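Local structure of periplasmic oligopeptide-binding protein (Burkholderia pseudomallei, 3ZS6) at residues A[11-16]-A[385-390]; A[28-33]-A[494-499]; A[282-287]-A[331-336]. The protein binds oligopeptides in the bacterial periplasm and probably hands them to an ABC transport system for uptake into the cell. All coordinates share one frame; numbering follows the deposited sequence. Where two conformers were deposited one is given.

Contact 1: residues A[11-16]-A[385-390]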
loop_
_atom_site.group_PDB
_atom_site.type_symbol
_atom_site.label_atom_id
_atom_site.label_comp_id
_atom_site.label_asym_id
_atom_site.label_seq_id
_atom_site.Cartn_x
_atom_site.Cartn_y
_atom_site.Cartn_z
ATOM N N VAL A 11 3.207 -6.796 -13.070
ATOM C CA VAL A 11 3.228 -5.739 -12.051
ATOM C C VAL A 11 3.524 -4.368 -12.685
ATOM O O VAL A 11 4.145 -4.292 -13.747
ATOM C CB VAL A 11 4.204 -6.065 -10.899
ATOM C CG1 VAL A 11 3.662 -7.237 -10.052
ATOM C CG2 VAL A 11 5.592 -6.381 -11.440
ATOM N N PRO A 12 3.063 -3.279 -12.041
ATOM C CA PRO A 12 3.073 -1.951 -12.680
ATOM C C PRO A 12 4.454 -1.292 -12.771
ATOM O O PRO A 12 4.596 -0.287 -13.465
ATOM C CB PRO A 12 2.147 -1.122 -11.777
ATOM C CG PRO A 12 2.280 -1.783 -10.414
ATOM C CD PRO A 12 2.402 -3.262 -10.722
ATOM N N ALA A 13 5.455 -1.848 -12.096
ATOM C CA ALA A 13 6.790 -1.251 -12.095
ATOM C C ALA A 13 7.818 -2.216 -11.505
ATOM O O ALA A 13 7.446 -3.230 -10.907
ATOM C CB ALA A 13 6.782 0.057 -11.307
ATOM N N GLU A 14 9.102 -1.909 -11.686
ATOM C CA GLU A 14 10.177 -2.673 -11.047
ATOM C C GLU A 14 10.059 -2.543 -9.533
ATOM O O GLU A 14 9.881 -1.435 -9.012
ATOM C CB GLU A 14 11.546 -2.164 -11.507
ATOM C CG GLU A 14 12.745 -2.731 -10.723
ATOM C CD GLU A 14 12.965 -4.222 -10.956
ATOM O OE1 GLU A 14 12.343 -4.798 -11.882
ATOM O OE2 GLU A 14 13.757 -4.823 -10.203
ATOM N N VAL A 15 10.153 -3.672 -8.833
ATOM C CA VAL A 15 10.020 -3.700 -7.372
ATOM C C VAL A 15 11.164 -2.929 -6.716
ATOM O O VAL A 15 12.300 -2.989 -7.194
ATOM C CB VAL A 15 9.999 -5.162 -6.841
ATOM C CG1 VAL A 15 11.397 -5.816 -6.956
ATOM C CG2 VAL A 15 9.482 -5.210 -5.408
ATOM N N GLU A 16 10.875 -2.216 -5.625
ATOM C CA GLU A 16 11.878 -1.358 -4.990
ATOM C C GLU A 16 12.915 -2.168 -4.205
ATOM O O GLU A 16 14.064 -1.759 -4.072
ATOM C CB GLU A 16 11.225 -0.300 -4.082
ATOM C CG GLU A 16 10.510 -0.861 -2.840
ATOM C CD GLU A 16 9.109 -1.383 -3.134
ATOM O OE1 GLU A 16 8.699 -1.375 -4.317
ATOM O OE2 GLU A 16 8.408 -1.791 -2.178
ATOM N N VAL A 385 8.383 9.959 -14.298
ATOM C CA VAL A 385 9.564 9.220 -13.852
ATOM C C VAL A 385 9.216 7.776 -13.525
ATOM O O VAL A 385 8.036 7.415 -13.418
ATOM C CB VAL A 385 10.184 9.840 -12.580
ATOM C CG1 VAL A 385 10.628 11.272 -12.835
ATOM C CG2 VAL A 385 9.195 9.765 -11.418
ATOM N N GLU A 386 10.251 6.954 -13.355
ATOM C CA GLU A 386 10.079 5.589 -12.877
ATOM C C GLU A 386 9.490 5.602 -11.461
ATOM O O GLU A 386 9.796 6.489 -10.655
ATOM C CB GLU A 386 11.422 4.845 -12.876
ATOM C CG GLU A 386 11.337 3.458 -12.276
ATOM C CD GLU A 386 12.653 2.697 -12.353
ATOM O OE1 GLU A 386 13.697 3.330 -12.629
ATOM O OE2 GLU A 386 12.636 1.461 -12.143
ATOM N N PHE A 387 8.655 4.614 -11.155
ATOM C CA PHE A 387 7.980 4.572 -9.854
ATOM C C PHE A 387 8.929 4.593 -8.652
ATOM O O PHE A 387 8.661 5.283 -7.669
ATOM C CB PHE A 387 7.045 3.361 -9.762
ATOM C CG PHE A 387 6.237 3.319 -8.495
ATOM C CD1 PHE A 387 5.314 4.322 -8.209
ATOM C CD2 PHE A 387 6.397 2.280 -7.588
ATOM C CE1 PHE A 387 4.557 4.285 -7.034
ATOM C CE2 PHE A 387 5.651 2.237 -6.413
ATOM C CZ PHE A 387 4.731 3.239 -6.135
ATOM N N LYS A 388 10.024 3.834 -8.719
ATOM C CA LYS A 388 11.002 3.801 -7.626
ATOM C C LYS A 388 11.562 5.186 -7.349
ATOM O O LYS A 388 11.801 5.553 -6.201
ATOM C CB LYS A 388 12.169 2.862 -7.958
ATOM C CG LYS A 388 11.926 1.407 -7.606
ATOM C CD LYS A 388 12.870 0.494 -8.383
ATOM C CE LYS A 388 14.321 0.921 -8.225
ATOM N NZ LYS A 388 15.244 0.039 -9.008
ATOM N N VAL A 389 11.806 5.933 -8.421
ATOM C CA VAL A 389 12.316 7.292 -8.311
ATOM C C VAL A 389 11.247 8.205 -7.713
ATOM O O VAL A 389 11.528 9.028 -6.843
ATOM C CB VAL A 389 12.768 7.825 -9.687
ATOM C CG1 VAL A 389 12.958 9.352 -9.656
ATOM C CG2 VAL A 389 14.047 7.120 -10.124
ATOM N N LEU A 390 10.017 8.054 -8.186
ATOM C CA LEU A 390 8.915 8.850 -7.661
ATOM C C LEU A 390 8.812 8.652 -6.155
ATOM O O LEU A 390 8.699 9.621 -5.411
ATOM C CB LEU A 390 7.595 8.462 -8.331
ATOM C CG LEU A 390 6.378 9.274 -7.862
ATOM C CD1 LEU A 390 6.615 10.761 -8.117
ATOM C CD2 LEU A 390 5.113 8.793 -8.557
HETATM O O HOH W 1 10.052 1.209 -10.273
HETATM O O HOH W 2 9.693 0.390 -13.436
HETATM O O HOH W 3 15.234 -3.113 -8.407
#
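The aliphatic parts of Lys-388 and Glu-14 run alongside each other in the same direction, and methylenes rather than charges do the touching: Lys-388 CD is 4.0 Å from Glu-14 CG. The same CD rests on the main chain of 11-16, 3.6 Å from the carbonyl O of Glu-14, while Lys-388 CG reaches Glu-16 at its CA, 3.8 Å away. The lysine chain is bent at chi3 (52°). Its NZ remains 5.2 Å from Glu-14 OE2, and a water that accepts from the ammonium and donates to both OE2 and the carbonyl of Val-15 spans that gap. Beside this pair, Ala-13 CB meets Phe-387 CB at 3.7 Å.

Water also lines the polar seam. One molecule accepts from Lys-388 N, in the first turn of the helix that starts after Glu-386, the N-cap residue, at 3.1 Å; it lies within bonding range of Glu-14 O and Glu-386 OE2, but has too few protons for all its acceptors. Another takes the N-H of Glu-14.

In the second shell, Asn-189 N and Trp-186 NE1 anchor the Glu-14 carboxylate, and Glu-24 N and Ser-25 OG hold that of Glu-16. Phe-387 also packs on the backbone of the bound peptide, so this junction borders the ligand, as expected for a family that encloses peptide between two lobes. Residues 11-16 lead from strand 6-11 towards helix 26-35, whereas 385-390 carry the chain from strand 379-385 into helix 387-395, whose Leu-390 leans on strand 350-356.

Contact 2: residues A[28-33]-A[494-499]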
loop_
_atom_site.group_PDB
_atom_site.type_symbol
_atom_site.label_atom_id
_atom_site.label_comp_id
_atom_site.label_asym_id
_atom_site.label_seq_id
_atom_site.Cartn_x
_atom_site.Cartn_y
_atom_site.Cartn_z
ATOM N N GLY A 28 6.025 -4.692 -4.054
ATOM C CA GLY A 28 6.952 -5.293 -3.108
ATOM C C GLY A 28 6.284 -6.303 -2.185
ATOM O O GLY A 28 6.837 -7.365 -1.894
ATOM N N ASN A 29 5.088 -5.972 -1.713
ATOM C CA ASN A 29 4.344 -6.894 -0.858
ATOM C C ASN A 29 3.849 -8.137 -1.601
ATOM O O ASN A 29 3.934 -9.240 -1.076
ATOM C CB ASN A 29 3.171 -6.188 -0.171
ATOM C CG ASN A 29 3.609 -5.393 1.035
ATOM O OD1 ASN A 29 3.577 -5.888 2.169
ATOM N ND2 ASN A 29 4.008 -4.143 0.804
ATOM N N THR A 30 3.336 -7.955 -2.816
ATOM C CA THR A 30 2.834 -9.092 -3.599
ATOM C C THR A 30 3.959 -10.077 -3.915
ATOM O O THR A 30 3.841 -11.279 -3.656
ATOM C CB THR A 30 2.182 -8.646 -4.918
ATOM O OG1 THR A 30 1.091 -7.751 -4.645
ATOM C CG2 THR A 30 1.666 -9.861 -5.684
ATOM N N ILE A 31 5.053 -9.571 -4.472
ATOM C CA ILE A 31 6.225 -10.412 -4.719
ATOM C C ILE A 31 6.842 -10.974 -3.424
ATOM O O ILE A 31 7.081 -12.171 -3.321
ATOM C CB ILE A 31 7.288 -9.669 -5.531
ATOM C CG1 ILE A 31 6.735 -9.332 -6.917
ATOM C CG2 ILE A 31 8.558 -10.520 -5.670
ATOM C CD1 ILE A 31 7.671 -8.491 -7.770
ATOM N N GLY A 32 7.084 -10.114 -2.438
ATOM C CA GLY A 32 7.728 -10.534 -1.201
ATOM C C GLY A 32 6.972 -11.586 -0.397
ATOM O O GLY A 32 7.585 -12.415 0.303
ATOM N N LEU A 33 5.643 -11.563 -0.482
ATOM C CA LEU A 33 4.831 -12.504 0.294
ATOM C C LEU A 33 4.727 -13.881 -0.368
ATOM O O LEU A 33 4.313 -14.851 0.263
ATOM C CB LEU A 33 3.449 -11.926 0.601
ATOM C CG LEU A 33 3.427 -10.771 1.610
ATOM C CD1 LEU A 33 2.051 -10.124 1.655
ATOM C CD2 LEU A 33 3.851 -11.224 3.023
ATOM N N ILE A 494 -8.129 -5.723 0.092
ATOM C CA ILE A 494 -6.842 -5.033 0.089
ATOM C C ILE A 494 -5.937 -5.553 -1.020
ATOM O O ILE A 494 -4.790 -5.149 -1.139
ATOM C CB ILE A 494 -6.132 -5.054 1.462
ATOM C CG1 ILE A 494 -5.597 -6.437 1.802
ATOM C CG2 ILE A 494 -7.058 -4.535 2.561
ATOM C CD1 ILE A 494 -4.720 -6.428 3.057
ATOM N N ASP A 495 -6.484 -6.442 -1.843
ATOM C CA ASP A 495 -5.779 -6.968 -3.010
ATOM C C ASP A 495 -4.414 -7.568 -2.680
ATOM O O ASP A 495 -3.422 -7.313 -3.374
ATOM C CB ASP A 495 -5.657 -5.919 -4.127
ATOM C CG ASP A 495 -5.170 -6.529 -5.447
ATOM O OD1 ASP A 495 -5.319 -7.758 -5.651
ATOM O OD2 ASP A 495 -4.634 -5.788 -6.281
ATOM N N MET A 496 -4.370 -8.368 -1.618
ATOM C CA MET A 496 -3.168 -9.114 -1.282
ATOM C C MET A 496 -3.406 -10.582 -1.630
ATOM O O MET A 496 -3.837 -11.388 -0.787
ATOM C CB MET A 496 -2.788 -8.920 0.192
ATOM C CG MET A 496 -1.964 -7.637 0.471
ATOM S SD MET A 496 -0.297 -7.671 -0.255
ATOM C CE MET A 496 -0.370 -6.394 -1.521
ATOM N N ARG A 497 -3.145 -10.912 -2.888
ATOM C CA ARG A 497 -3.489 -12.224 -3.425
ATOM C C ARG A 497 -2.235 -13.009 -3.776
ATOM O O ARG A 497 -1.605 -12.769 -4.804
ATOM C CB ARG A 497 -4.396 -12.064 -4.659
ATOM C CG ARG A 497 -5.753 -11.364 -4.368
ATOM C CD ARG A 497 -6.501 -11.033 -5.667
ATOM N NE ARG A 497 -7.954 -10.919 -5.490
ATOM C CZ ARG A 497 -8.626 -9.772 -5.393
ATOM N NH1 ARG A 497 -7.986 -8.601 -5.437
ATOM N NH2 ARG A 497 -9.947 -9.795 -5.240
ATOM N N ALA A 498 -1.875 -13.935 -2.896
ATOM C CA ALA A 498 -0.649 -14.713 -3.033
ATOM C C ALA A 498 -0.798 -15.789 -4.089
ATOM O O ALA A 498 -1.881 -16.347 -4.279
ATOM C CB ALA A 498 -0.276 -15.342 -1.692
ATOM N N SER A 499 0.299 -16.102 -4.767
ATOM C CA SER A 499 0.265 -17.136 -5.795
ATOM C C SER A 499 -0.104 -18.532 -5.251
ATOM O O SER A 499 -0.752 -19.321 -5.943
ATOM C CB SER A 499 1.605 -17.179 -6.528
ATOM O OG SER A 499 1.896 -15.915 -7.099
HETATM O O HOH W 4 -1.535 -8.839 -4.596
#
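Met-496 reaches from the loop to helix 26-35 and carries most of the contact with its sulfur and methyl. In the conformer described here, one of two deposited, CG is anti to the carbonyl carbon (chi1 -84°) and the chain bends at chi2 and chi3. SD then lies 3.8 Å from Asn-29 CB, and Leu-33 CD1 approaches the same sulfur at 3.9 Å, the Leu-33 and Met-496 side chains crossing at about a right angle. The methyl CE turns to Thr-30, 3.7 Å from OG1.

Thr-30 holds OG1 beside its own backbone N (chi1 -59°), where the hydroxyl bonds to Trp-26 O, one turn earlier. A water donates to the same OG1 at 2.8 Å and to Asp-495 O, and accepts from Arg-497 N; it bridges the two segments, adding to the direct bond from Trp-26 NE1 to Asp-495 O. Within the loop, Arg-497 NH1 makes a salt bridge to Asp-495 OD1 at 2.8 Å, meeting the oxygen from above the carboxylate plane; Arg-479 takes the other carboxylate oxygen.

An acidic side chain of the bound peptide packs on Asn-29 and Met-496. Thr-30 touches Arg-9 and Tyr-213, and Ser-499 touches Leu-7 and Val-211, so helix and loop both pack on strands 6-11 and 210-215 of one mixed sheet.

Contact 3: residues A[282-287]-A[331-336]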
loop_
_atom_site.group_PDB
_atom_site.type_symbol
_atom_site.label_atom_id
_atom_site.label_comp_id
_atom_site.label_asym_id
_atom_site.label_seq_id
_atom_site.Cartn_x
_atom_site.Cartn_y
_atom_site.Cartn_z
ATOM N N LEU A 282 -6.874 24.232 -4.950
ATOM C CA LEU A 282 -6.484 23.254 -5.956
ATOM C C LEU A 282 -7.415 22.048 -5.910
ATOM O O LEU A 282 -7.800 21.505 -6.949
ATOM C CB LEU A 282 -5.030 22.814 -5.753
ATOM C CG LEU A 282 -3.935 23.871 -5.964
ATOM C CD1 LEU A 282 -2.564 23.316 -5.570
ATOM C CD2 LEU A 282 -3.915 24.363 -7.411
ATOM N N ALA A 283 -7.793 21.649 -4.701
ATOM C CA ALA A 283 -8.663 20.491 -4.515
ATOM C C ALA A 283 -10.088 20.706 -5.022
ATOM O O ALA A 283 -10.670 19.826 -5.657
ATOM C CB ALA A 283 -8.688 20.078 -3.046
ATOM N N MET A 284 -10.654 21.870 -4.733
ATOM C CA MET A 284 -12.084 22.072 -4.938
ATOM C C MET A 284 -12.457 22.328 -6.393
ATOM O O MET A 284 -13.617 22.205 -6.769
ATOM C CB MET A 284 -12.612 23.203 -4.041
ATOM C CG MET A 284 -12.163 24.589 -4.439
ATOM S SD MET A 284 -12.659 25.828 -3.217
ATOM C CE MET A 284 -14.401 25.467 -3.034
ATOM N N VAL A 285 -11.477 22.670 -7.217
ATOM C CA VAL A 285 -11.758 22.949 -8.623
ATOM C C VAL A 285 -11.803 21.696 -9.526
ATOM O O VAL A 285 -12.453 21.703 -10.575
ATOM C CB VAL A 285 -10.767 23.993 -9.170
ATOM C CG1 VAL A 285 -10.622 23.874 -10.663
ATOM C CG2 VAL A 285 -11.215 25.407 -8.760
ATOM N N LEU A 286 -11.132 20.622 -9.113
ATOM C CA LEU A 286 -11.101 19.392 -9.910
ATOM C C LEU A 286 -12.459 18.679 -9.939
ATOM O O LEU A 286 -13.044 18.392 -8.898
ATOM C CB LEU A 286 -10.031 18.424 -9.388
ATOM C CG LEU A 286 -8.586 18.903 -9.254
ATOM C CD1 LEU A 286 -7.774 17.874 -8.463
ATOM C CD2 LEU A 286 -7.944 19.175 -10.614
ATOM N N ASP A 287 -12.942 18.381 -11.140
ATOM C CA ASP A 287 -14.224 17.701 -11.315
ATOM C C ASP A 287 -14.014 16.182 -11.327
ATOM O O ASP A 287 -13.684 15.600 -12.366
ATOM C CB ASP A 287 -14.868 18.163 -12.624
ATOM C CG ASP A 287 -16.342 17.817 -12.709
ATOM O OD1 ASP A 287 -16.753 16.783 -12.138
ATOM O OD2 ASP A 287 -17.088 18.585 -13.359
ATOM N N VAL A 331 -15.380 27.374 -8.427
ATOM C CA VAL A 331 -14.275 28.121 -9.012
ATOM C C VAL A 331 -14.123 29.520 -8.405
ATOM O O VAL A 331 -13.012 29.947 -8.075
ATOM C CB VAL A 331 -14.436 28.223 -10.543
ATOM C CG1 VAL A 331 -13.484 29.262 -11.110
ATOM C CG2 VAL A 331 -14.216 26.852 -11.191
ATOM N N ASP A 332 -15.237 30.232 -8.264
ATOM C CA ASP A 332 -15.223 31.551 -7.621
ATOM C C ASP A 332 -14.632 31.486 -6.216
ATOM O O ASP A 332 -13.754 32.270 -5.853
ATOM C CB ASP A 332 -16.641 32.125 -7.544
ATOM C CG ASP A 332 -17.143 32.626 -8.881
ATOM O OD1 ASP A 332 -16.320 33.149 -9.664
ATOM O OD2 ASP A 332 -18.360 32.501 -9.146
ATOM N N TYR A 333 -15.128 30.553 -5.416
ATOM C CA TYR A 333 -14.633 30.392 -4.058
ATOM C C TYR A 333 -13.130 30.097 -4.082
ATOM O O TYR A 333 -12.363 30.669 -3.311
ATOM C CB TYR A 333 -15.408 29.280 -3.353
ATOM C CG TYR A 333 -15.200 29.207 -1.856
ATOM C CD1 TYR A 333 -14.077 28.586 -1.324
ATOM C CD2 TYR A 333 -16.133 29.749 -0.975
ATOM C CE1 TYR A 333 -13.881 28.512 0.036
ATOM C CE2 TYR A 333 -15.945 29.681 0.395
ATOM C CZ TYR A 333 -14.814 29.060 0.894
ATOM O OH TYR A 333 -14.607 28.974 2.252
ATOM N N ALA A 334 -12.704 29.217 -4.986
ATOM C CA ALA A 334 -11.298 28.811 -5.037
ATOM C C ALA A 334 -10.380 29.954 -5.479
ATOM O O ALA A 334 -9.296 30.150 -4.916
ATOM C CB ALA A 334 -11.119 27.576 -5.947
ATOM N N LYS A 335 -10.808 30.705 -6.493
ATOM C CA LYS A 335 -10.057 31.887 -6.924
ATOM C C LYS A 335 -9.904 32.904 -5.790
ATOM O O LYS A 335 -8.854 33.527 -5.633
ATOM C CB LYS A 335 -10.711 32.543 -8.148
ATOM C CG LYS A 335 -10.344 31.876 -9.465
ATOM C CD LYS A 335 -10.869 32.643 -10.668
ATOM C CE LYS A 335 -12.375 32.501 -10.810
ATOM N NZ LYS A 335 -12.877 33.210 -12.021
ATOM N N ASN A 336 -10.954 33.071 -4.997
ATOM C CA ASN A 336 -10.907 33.973 -3.849
ATOM C C ASN A 336 -9.931 33.466 -2.783
ATOM O O ASN A 336 -9.248 34.248 -2.118
ATOM C CB ASN A 336 -12.308 34.144 -3.258
ATOM C CG ASN A 336 -12.481 35.466 -2.533
ATOM O OD1 ASN A 336 -12.307 35.551 -1.317
ATOM N ND2 ASN A 336 -12.831 36.507 -3.280
#
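The phenol ring of Tyr-333 meets Met-284 obliquely. The methionine SD is 4.9 Å from the ring centroid and 70° off the normal, a Met-aromatic contact in which the two side chains cross at about a right angle. Touching is concentrated on one ring carbon: Met-284 CE lies 3.6 Å from Tyr-333 CD1, with SD equally near. The same ring also engages Trp-325 in an edge-to-face stack, and Met-284 in turn touches Trp-325 and Trp-322, so sulfur and aromatic rings gather into one cluster.

Met-284 gets there by an unusual helical rotamer. Its CG stands between the backbone N and the carbonyl carbon (chi1 71°), and the chain runs extended to SD before bending at chi3. On the way it passes Ala-334, whose CB is 3.5 Å from Met-284 CG. That small methyl is shared: Val-285 CG2 comes to 3.6 Å from Ala-334 CB and continues the apolar surface to Val-331, CG2 to CG2 at 4.1 Å. Ala-334 CB thus sits between Met-284 CG and Val-285 CG2, and the backbones come nearest at Val-285 and Val-331, whose CA atoms are 5.8 Å apart.

Cations line the polar margin. Arg-330 NH1 bonds to Met-284 O and Lys-375 NZ to Val-285 O, which would favourably meet the negative end of helix 276-285. Just beyond, Asp-287 N-caps the following helix through Ile-290 N.

With no peptide contact, this is helix-to-helix packing: helix 327-340 lies against the end of helix 276-285, while helix 359-376 also touches both segments, as part of the alpha/beta architecture of a periplasmic binding-protein lobe.

Overall arrangement
Contacts 1 and 2 form a continuous patch, their centres about 16 Å apart and Val-15 CG2 only 3.4 Å from Gly-28 CA. Their segments alternate along the chain: 11-16, 28-33, 385-390, 494-499. Both involve the chain that follows strand 6-11. Contact 3 is nested inside the loops closed by the other two; its centre lies about 32 Å from that of contact 1 and about 38 Å from that of contact 2, where helix 276-285 packs on strand 470-480 of the larger mixed sheet and helix 327-340 packs against that helix. The N-terminal region thus meets a middle-region helix in contact 1 and a C-terminal loop in contact 2, both beside the peptide, while nearer sequence neighbours build the remote body of a lobe.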